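Large exoprotein involved in heme utilization or adhesion (Yersinia kristensenii ATCC 33638, PDB 5E3E) is a contact-dependent growth inhibition toxin whose C-terminal domain belongs to the RNase A superfamily and probably cleaves RNA in target bacteria. Local coordinates at residues V9-E13 with A14-N18. Numbering follows the deposited sequence.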
ATOM      1  N   VAL B   9       6.515   1.776 -14.169  1.00 13.08           N
ATOM      2  CA  VAL B   9       7.615   2.486 -14.863  1.00 14.20           C
ATOM      3  C   VAL B   9       7.214   2.857 -16.293  1.00 14.73           C
ATOM      4  O   VAL B   9       6.899   1.985 -17.129  1.00 14.87           O
ATOM      5  CB  VAL B   9       8.949   1.698 -14.903  1.00 15.05           C
ATOM      6  CG1 VAL B   9      10.040   2.529 -15.581  1.00 16.28           C
ATOM      7  CG2 VAL B   9       9.412   1.304 -13.511  1.00 15.14           C
ATOM      8  N   GLY B  10       7.222   4.156 -16.552  1.00 15.33           N
ATOM      9  CA  GLY B  10       6.995   4.681 -17.884  1.00 16.38           C
ATOM     10  C   GLY B  10       5.618   4.500 -18.462  1.00 16.59           C
ATOM     11  O   GLY B  10       5.455   4.563 -19.689  1.00 17.36           O
ATOM     12  N   LYS B  11       4.627   4.285 -17.610  1.00 16.04           N
ATOM     13  CA  LYS B  11       3.254   4.096 -18.043  1.00 16.67           C
ATOM     14  C   LYS B  11       2.694   5.381 -18.645  1.00 16.96           C
ATOM     15  O   LYS B  11       3.061   6.498 -18.244  1.00 17.19           O
ATOM     16  CB  LYS B  11       2.377   3.659 -16.866  1.00 17.14           C
ATOM     17  CG  LYS B  11       2.752   2.329 -16.248  1.00 18.26           C
ATOM     18  CD  LYS B  11       2.525   1.211 -17.260  1.00 20.09           C
ATOM     19  CE  LYS B  11       3.757   0.391 -17.410  1.00 22.52           C
ATOM     20  NZ  LYS B  11       3.620  -0.712 -18.401  1.00 24.03           N
ATOM     21  N   THR B  12       1.808   5.207 -19.611  1.00 17.14           N
ATOM     22  CA  THR B  12       1.136   6.325 -20.247  1.00 17.53           C
ATOM     23  C   THR B  12      -0.003   6.791 -19.377  1.00 17.01           C
ATOM     24  O   THR B  12      -0.554   6.031 -18.533  1.00 16.57           O
ATOM     25  CB  THR B  12       0.510   5.932 -21.604  1.00 17.88           C
ATOM     26  OG1 THR B  12      -0.472   4.903 -21.408  1.00 17.74           O
ATOM     27  CG2 THR B  12       1.557   5.435 -22.598  1.00 19.02           C
ATOM     28  N   GLU B  13      -0.391   8.040 -19.598  1.00 17.18           N
ATOM     29  CA  GLU B  13      -1.610   8.575 -18.977  1.00 17.46           C
ATOM     30  C   GLU B  13      -2.852   7.689 -19.239  1.00 16.65           C
ATOM     31  O   GLU B  13      -3.687   7.461 -18.349  1.00 15.54           O
ATOM     32  CB  GLU B  13      -1.854   9.987 -19.491  1.00 19.40           C
ATOM     33  CG  GLU B  13      -0.776  10.951 -19.052  1.00 21.01           C
ATOM     34  CD  GLU B  13      -0.851  12.321 -19.703  1.00 23.37           C
ATOM     35  OE1 GLU B  13      -1.428  12.468 -20.796  1.00 24.98           O
ATOM     36  OE2 GLU B  13      -0.265  13.237 -19.110  1.00 26.11           O
ATOM     37  N   ALA B  14      -2.941   7.176 -20.466  1.00 15.86           N
ATOM     38  CA  ALA B  14      -4.047   6.338 -20.869  1.00 15.81           C
ATOM     39  C   ALA B  14      -4.128   5.105 -19.987  1.00 15.33           C
ATOM     40  O   ALA B  14      -5.192   4.737 -19.560  1.00 15.43           O
ATOM     41  CB  ALA B  14      -3.921   5.911 -22.323  1.00 15.99           C
ATOM     42  N   GLU B  15      -2.993   4.467 -19.790  1.00 15.64           N
ATOM     43  CA  GLU B  15      -2.898   3.222 -18.993  1.00 16.57           C
ATOM     44  C   GLU B  15      -3.286   3.475 -17.563  1.00 15.56           C
ATOM     45  O   GLU B  15      -4.113   2.744 -17.011  1.00 16.14           O
ATOM     46  CB  GLU B  15      -1.501   2.616 -19.087  1.00 18.68           C
ATOM     47  CG  GLU B  15      -1.229   2.050 -20.477  1.00 22.39           C
ATOM     48  CD  GLU B  15       0.233   1.659 -20.801  1.00 27.22           C
ATOM     49  OE1 GLU B  15       1.223   2.355 -20.407  1.00 27.22           O
ATOM     50  OE2 GLU B  15       0.360   0.617 -21.540  1.00 33.22           O
ATOM     51  N   LEU B  16      -2.744   4.535 -16.965  1.00 14.44           N
ATOM     52  CA  LEU B  16      -3.053   4.839 -15.557  1.00 14.01           C
ATOM     53  C   LEU B  16      -4.517   5.212 -15.375  1.00 13.88           C
ATOM     54  O   LEU B  16      -5.176   4.728 -14.443  1.00 13.66           O
ATOM     55  CB  LEU B  16      -2.138   5.941 -15.022  1.00 13.96           C
ATOM     56  CG  LEU B  16      -0.645   5.607 -15.094  1.00 13.85           C
ATOM     57  CD1 LEU B  16       0.061   6.792 -14.506  1.00 14.27           C
ATOM     58  CD2 LEU B  16      -0.302   4.347 -14.319  1.00 13.77           C
ATOM     59  N   LEU B  17      -5.059   5.982 -16.316  1.00 13.87           N
ATOM     60  CA  LEU B  17      -6.444   6.399 -16.255  1.00 14.42           C
ATOM     61  C   LEU B  17      -7.389   5.235 -16.403  1.00 15.01           C
ATOM     62  O   LEU B  17      -8.456   5.210 -15.796  1.00 15.27           O
ATOM     63  CB  LEU B  17      -6.751   7.537 -17.254  1.00 14.76           C
ATOM     64  CG  LEU B  17      -6.205   8.914 -16.847  1.00 14.92           C
ATOM     65  CD1 LEU B  17      -6.242   9.902 -18.015  1.00 15.40           C
ATOM     66  CD2 LEU B  17      -6.964   9.479 -15.671  1.00 15.12           C
ATOM     67  N   ASN B  18      -7.013   4.245 -17.198  1.00 15.49           N
ATOM     68  CA  ASN B  18      -7.815   3.055 -17.287  1.00 16.18           C
ATOM     69  C   ASN B  18      -7.896   2.288 -15.948  1.00 16.02           C
ATOM     70  O   ASN B  18      -8.939   1.780 -15.585  1.00 16.75           O
ATOM     71  CB  ASN B  18      -7.248   2.167 -18.395  1.00 17.15           C
ATOM     72  CG  ASN B  18      -8.138   0.976 -18.685  1.00 18.79           C
ATOM     73  OD1 ASN B  18      -7.805  -0.150 -18.341  1.00 21.74           O
ATOM     74  ND2 ASN B  18      -9.320   1.243 -19.179  1.00 19.56           N
TER
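Thr12 and Glu15 grip each other in a capping box at the start of the short helix 13-19, near the N-terminus of the chain, in this RNase A-like toxin. Glu15 N donates to OG1 of Thr12, the N-cap residue, over 3.0 Å, and in return Thr12 N donates to Glu15 OE1, also over 3.0 Å. This return bond is nearly straight, with an N-H...O angle of 176°, and meets the carboxylate on its anti side, 18° out of its plane. The Thr12 hydroxyl reaches the Glu15 amide because OG1 lies between the backbone N and the carbonyl carbon (chi1 61°). Glu15 CG, anti to its carbonyl carbon, passes 3.1 Å from Thr12 OG1, and the chain extended beyond it brings OE1 to Thr12 N. The box thus occupies a backbone N-H of the first helical turn and one of the residue just before it.

Regular helical bonding follows directly, with Leu16 N donating to Thr12 O at 3.1 Å and Leu17 N to Glu13 O at 2.9 Å. The side chains of Lys11 and Glu15 cross at about a right angle, with Lys11 CD 3.6 Å from Glu15 OE1. The Lys11 ammonium is too distant for a salt bridge with OE1, although the opposite charges may still attract weakly. On the face turned to the sheet Leu16, the buried residue here, packs on Ile76 and Val78 of strand 75-79, and Leu17 also touches Val78, which seats the helix against the sheet. The preceding loop is tied to strand 27-31 by backbone bonding between Gly10 and Phe31 and by a bond from Lys11 N to Ser30 OG. Loop and helix also meet through carbon alone, where Leu16 CD2 rests 3.8 Å from Lys11 CB.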